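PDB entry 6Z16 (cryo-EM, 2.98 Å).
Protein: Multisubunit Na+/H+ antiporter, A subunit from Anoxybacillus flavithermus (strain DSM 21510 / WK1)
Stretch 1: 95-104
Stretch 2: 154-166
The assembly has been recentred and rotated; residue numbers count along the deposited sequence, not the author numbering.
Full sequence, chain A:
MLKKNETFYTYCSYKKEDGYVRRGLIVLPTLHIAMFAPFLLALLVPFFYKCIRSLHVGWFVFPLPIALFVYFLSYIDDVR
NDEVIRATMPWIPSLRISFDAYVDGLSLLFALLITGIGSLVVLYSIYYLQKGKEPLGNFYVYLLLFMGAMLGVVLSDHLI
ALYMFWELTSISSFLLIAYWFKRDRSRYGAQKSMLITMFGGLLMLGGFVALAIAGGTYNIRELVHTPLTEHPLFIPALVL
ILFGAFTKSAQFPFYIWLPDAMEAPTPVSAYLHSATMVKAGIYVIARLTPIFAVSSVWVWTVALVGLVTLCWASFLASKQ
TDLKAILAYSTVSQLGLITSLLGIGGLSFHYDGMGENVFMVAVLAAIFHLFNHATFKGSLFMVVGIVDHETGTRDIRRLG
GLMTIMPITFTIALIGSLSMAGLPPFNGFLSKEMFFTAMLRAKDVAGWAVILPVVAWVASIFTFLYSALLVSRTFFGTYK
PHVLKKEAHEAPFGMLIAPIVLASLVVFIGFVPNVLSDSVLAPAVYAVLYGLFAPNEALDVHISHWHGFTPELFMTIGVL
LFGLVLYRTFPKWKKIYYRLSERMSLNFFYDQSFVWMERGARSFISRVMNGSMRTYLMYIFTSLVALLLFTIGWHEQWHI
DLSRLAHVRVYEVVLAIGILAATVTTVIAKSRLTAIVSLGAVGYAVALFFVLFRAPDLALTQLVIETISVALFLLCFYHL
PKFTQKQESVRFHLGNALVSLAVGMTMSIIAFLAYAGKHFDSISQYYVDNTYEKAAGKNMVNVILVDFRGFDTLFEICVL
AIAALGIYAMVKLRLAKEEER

Stretch 1 95-104: LRISFDAYVD
Stretch 2 (154-166) VLSDHLIALYMFW

A strand can pass close to the start of a helix with a single backbone bond linking the two stretches, while side chains occupy the space where the chains diverge; this antiporter A subunit offers a worked example. Residues 97-103 form a strand, preceded by Arg 96 with positive phi and psi (64/53). In the second stretch a helix gives way to an extended Ser 156 (-83/141), and a new helix runs from Leu 159 onward, with His 158 at its N-cap position. Strand and helix 159-166 cross nearly at right angles (81°), their axes approaching to 7.8 Å. The closest CA atoms are those of Ala 101 and Ser 156, 4.8 Å apart; the separation grows to 7.5 Å between the CA atoms of Ile 97 and Ile 160.

One hydrogen bond spans the contact: Tyr 102 N donates to Leu 155 O at 3.1 Å, nearly straight at 161°. The same carbonyl oxygen, Leu 155 O, receives a CA-H...O contact from Ala 101 CA at 3.3 Å. Within the second stretch, Ser 156 (chi1 t) donates from OG to His 158 O at 3.0 Å, a bond that spans the turn.

Side chains account for much of the remaining contact. His 158 (t, chi2 82°) points toward the strand, one ring face under Ser 98 O, which lies 3.3 Å from His 158 CG. Phe 99 (m, chi2 -80°) starts away from the helix, yet its ring reaches back: its CD1 lies 3.8 Å from Ala 161 CB, and its edge meets Met 164, with CZ 3.7 Å from SD. The rings of Phe 99 and Phe 165 (m, chi2 -38°) form an oblique pair, centroids 5.8 Å apart and planes at 42°. Less comfortably, Asp 100 (m) and Asp 157 (t) point toward each other's stretches, bringing Asp 100 OD2 within 3.6 Å of Asp 157 OD2, a close approach of like charges if both are ionized.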

# COMPACT_ATOMS: atom_id res chain seq x y z
N LEU A 95 -43.62 -46.50 53.75
CA LEU A 95 -44.57 -45.68 54.48
C LEU A 95 -45.42 -46.48 55.45
O LEU A 95 -46.36 -45.91 56.02
CB LEU A 95 -45.49 -44.91 53.54
CG LEU A 95 -44.86 -43.78 52.75
CD1 LEU A 95 -45.89 -43.17 51.83
CD2 LEU A 95 -44.31 -42.74 53.71
N ARG A 96 -45.14 -47.78 55.58
CA ARG A 96 -45.71 -48.67 56.59
C ARG A 96 -47.22 -48.81 56.39
O ARG A 96 -48.03 -48.57 57.30
CB ARG A 96 -45.32 -48.17 57.99
CG ARG A 96 -45.44 -49.14 59.13
CD ARG A 96 -44.79 -48.56 60.37
NE ARG A 96 -45.44 -47.33 60.84
CZ ARG A 96 -44.87 -46.13 60.82
NH1 ARG A 96 -43.64 -45.99 60.34
NH2 ARG A 96 -45.53 -45.07 61.27
N ILE A 97 -47.61 -49.17 55.17
CA ILE A 97 -49.00 -49.35 54.79
C ILE A 97 -49.18 -50.73 54.15
O ILE A 97 -48.46 -51.10 53.21
CB ILE A 97 -49.48 -48.24 53.83
CG1 ILE A 97 -49.54 -46.90 54.56
CG2 ILE A 97 -50.85 -48.55 53.25
CD1 ILE A 97 -49.82 -45.73 53.66
N SER A 98 -50.13 -51.49 54.67
CA SER A 98 -50.43 -52.80 54.14
C SER A 98 -51.94 -52.95 54.02
O SER A 98 -52.71 -52.15 54.56
CB SER A 98 -49.85 -53.90 55.04
OG SER A 98 -48.44 -53.80 55.09
N PHE A 99 -52.36 -53.95 53.26
CA PHE A 99 -53.71 -54.48 53.36
C PHE A 99 -53.65 -55.59 54.39
O PHE A 99 -53.30 -56.73 54.09
CB PHE A 99 -54.21 -54.98 52.01
CG PHE A 99 -54.47 -53.90 51.03
CD1 PHE A 99 -55.64 -53.18 51.09
CD2 PHE A 99 -53.54 -53.60 50.05
CE1 PHE A 99 -55.89 -52.17 50.18
CE2 PHE A 99 -53.79 -52.59 49.14
CZ PHE A 99 -54.97 -51.88 49.21
N ASP A 100 -53.91 -55.24 55.64
CA ASP A 100 -54.04 -56.26 56.66
C ASP A 100 -55.46 -56.81 56.65
O ASP A 100 -56.39 -56.18 56.14
CB ASP A 100 -53.71 -55.71 58.04
CG ASP A 100 -52.27 -55.29 58.18
OD1 ASP A 100 -51.41 -55.86 57.48
OD2 ASP A 100 -51.99 -54.39 59.00
N ALA A 101 -55.61 -58.00 57.21
CA ALA A 101 -56.92 -58.61 57.36
C ALA A 101 -56.94 -59.35 58.69
O ALA A 101 -56.02 -60.12 58.98
CB ALA A 101 -57.24 -59.56 56.21
N TYR A 102 -57.98 -59.10 59.48
CA TYR A 102 -58.14 -59.70 60.79
C TYR A 102 -59.56 -60.23 60.87
O TYR A 102 -60.51 -59.50 60.58
CB TYR A 102 -57.89 -58.67 61.89
CG TYR A 102 -57.94 -59.19 63.30
CD1 TYR A 102 -56.87 -59.88 63.84
CD2 TYR A 102 -59.04 -58.94 64.11
CE1 TYR A 102 -56.90 -60.33 65.14
CE2 TYR A 102 -59.08 -59.40 65.41
CZ TYR A 102 -58.01 -60.09 65.92
OH TYR A 102 -58.04 -60.54 67.22
N VAL A 103 -59.69 -61.50 61.22
CA VAL A 103 -60.98 -62.17 61.21
C VAL A 103 -61.25 -62.69 62.61
O VAL A 103 -60.51 -63.54 63.13
CB VAL A 103 -61.03 -63.30 60.18
CG1 VAL A 103 -62.30 -64.06 60.31
CG2 VAL A 103 -60.92 -62.74 58.78
N ASP A 104 -62.32 -62.17 63.22
CA ASP A 104 -62.82 -62.59 64.52
C ASP A 104 -64.34 -62.64 64.41
O ASP A 104 -64.89 -62.69 63.31
CB ASP A 104 -62.29 -61.69 65.65
CG ASP A 104 -62.64 -60.21 65.46
OD1 ASP A 104 -63.22 -59.83 64.42
OD2 ASP A 104 -62.33 -59.42 66.37
N VAL A 154 -65.18 -54.52 56.18
CA VAL A 154 -65.38 -55.35 57.36
C VAL A 154 -64.09 -56.04 57.79
O VAL A 154 -63.71 -56.00 58.96
CB VAL A 154 -66.51 -56.35 57.08
CG1 VAL A 154 -66.53 -57.41 58.12
CG2 VAL A 154 -67.82 -55.61 57.07
N LEU A 155 -63.38 -56.64 56.84
CA LEU A 155 -62.25 -57.49 57.18
C LEU A 155 -60.97 -56.74 57.48
O LEU A 155 -59.97 -57.37 57.83
CB LEU A 155 -62.00 -58.48 56.05
CG LEU A 155 -63.12 -59.48 55.77
CD1 LEU A 155 -62.84 -60.25 54.50
CD2 LEU A 155 -63.29 -60.43 56.94
N SER A 156 -60.96 -55.41 57.38
CA SER A 156 -59.71 -54.66 57.38
C SER A 156 -59.18 -54.41 58.79
O SER A 156 -59.94 -54.11 59.71
CB SER A 156 -59.88 -53.33 56.66
OG SER A 156 -58.66 -52.61 56.65
N ASP A 157 -57.87 -54.50 58.92
CA ASP A 157 -57.16 -54.24 60.16
C ASP A 157 -56.29 -52.99 60.07
O ASP A 157 -55.89 -52.44 61.10
CB ASP A 157 -56.32 -55.48 60.51
CG ASP A 157 -55.53 -55.32 61.78
OD1 ASP A 157 -56.14 -55.31 62.85
OD2 ASP A 157 -54.29 -55.21 61.70
N HIS A 158 -56.04 -52.49 58.86
CA HIS A 158 -55.30 -51.26 58.65
C HIS A 158 -56.28 -50.11 58.49
O HIS A 158 -57.35 -50.28 57.90
CB HIS A 158 -54.42 -51.39 57.41
CG HIS A 158 -53.44 -50.28 57.24
ND1 HIS A 158 -52.23 -50.26 57.90
CD2 HIS A 158 -53.48 -49.16 56.49
CE1 HIS A 158 -51.56 -49.18 57.55
NE2 HIS A 158 -52.30 -48.49 56.70
N LEU A 159 -55.91 -48.93 59.00
CA LEU A 159 -56.84 -47.80 58.99
C LEU A 159 -56.95 -47.15 57.61
O LEU A 159 -58.05 -46.76 57.20
CB LEU A 159 -56.41 -46.76 60.03
CG LEU A 159 -56.63 -47.15 61.49
CD1 LEU A 159 -56.01 -46.15 62.44
CD2 LEU A 159 -58.11 -47.27 61.77
N ILE A 160 -55.84 -47.02 56.89
CA ILE A 160 -55.88 -46.40 55.56
C ILE A 160 -56.54 -47.34 54.56
O ILE A 160 -57.30 -46.89 53.68
CB ILE A 160 -54.46 -45.96 55.14
CG1 ILE A 160 -54.07 -44.67 55.85
CG2 ILE A 160 -54.34 -45.74 53.64
CD1 ILE A 160 -53.34 -44.85 57.14
N ALA A 161 -56.33 -48.65 54.70
CA ALA A 161 -57.03 -49.62 53.86
C ALA A 161 -58.53 -49.61 54.14
O ALA A 161 -59.34 -49.69 53.20
CB ALA A 161 -56.45 -51.01 54.09
N LEU A 162 -58.90 -49.49 55.42
CA LEU A 162 -60.30 -49.33 55.80
C LEU A 162 -60.91 -48.07 55.20
O LEU A 162 -62.05 -48.10 54.72
CB LEU A 162 -60.42 -49.31 57.32
CG LEU A 162 -61.76 -49.02 57.98
CD1 LEU A 162 -62.83 -49.96 57.51
CD2 LEU A 162 -61.59 -49.13 59.47
N TYR A 163 -60.15 -46.98 55.17
CA TYR A 163 -60.65 -45.76 54.56
C TYR A 163 -60.78 -45.88 53.05
O TYR A 163 -61.72 -45.34 52.45
CB TYR A 163 -59.76 -44.58 54.94
CG TYR A 163 -60.13 -43.33 54.21
CD1 TYR A 163 -61.33 -42.69 54.46
CD2 TYR A 163 -59.29 -42.80 53.24
CE1 TYR A 163 -61.68 -41.56 53.78
CE2 TYR A 163 -59.64 -41.67 52.56
CZ TYR A 163 -60.83 -41.05 52.83
OH TYR A 163 -61.17 -39.92 52.14
N MET A 164 -59.86 -46.61 52.41
CA MET A 164 -59.93 -46.86 50.97
C MET A 164 -61.19 -47.63 50.60
O MET A 164 -61.92 -47.26 49.67
CB MET A 164 -58.69 -47.63 50.54
CG MET A 164 -58.61 -47.93 49.06
SD MET A 164 -57.18 -48.95 48.68
CE MET A 164 -55.86 -47.80 48.99
N PHE A 165 -61.45 -48.72 51.32
CA PHE A 165 -62.63 -49.54 51.09
C PHE A 165 -63.92 -48.78 51.41
O PHE A 165 -64.93 -48.95 50.73
CB PHE A 165 -62.48 -50.82 51.91
CG PHE A 165 -61.46 -51.76 51.35
CD1 PHE A 165 -61.34 -51.94 49.99
CD2 PHE A 165 -60.55 -52.39 52.18
CE1 PHE A 165 -60.39 -52.79 49.47
CE2 PHE A 165 -59.60 -53.24 51.67
CZ PHE A 165 -59.52 -53.43 50.31
N TRP A 166 -63.86 -47.93 52.44
CA TRP A 166 -64.94 -47.00 52.78
C TRP A 166 -65.30 -46.09 51.60
O TRP A 166 -66.48 -45.92 51.25
CB TRP A 166 -64.48 -46.16 53.96
CG TRP A 166 -65.47 -45.27 54.55
CD1 TRP A 166 -65.77 -44.00 54.17
CD2 TRP A 166 -66.24 -45.53 55.72
NE1 TRP A 166 -66.73 -43.47 54.98
CE2 TRP A 166 -67.03 -44.39 55.95
CE3 TRP A 166 -66.36 -46.62 56.58
CZ2 TRP A 166 -67.91 -44.31 57.01
CZ3 TRP A 166 -67.25 -46.54 57.62
CH2 TRP A 166 -68.01 -45.39 57.82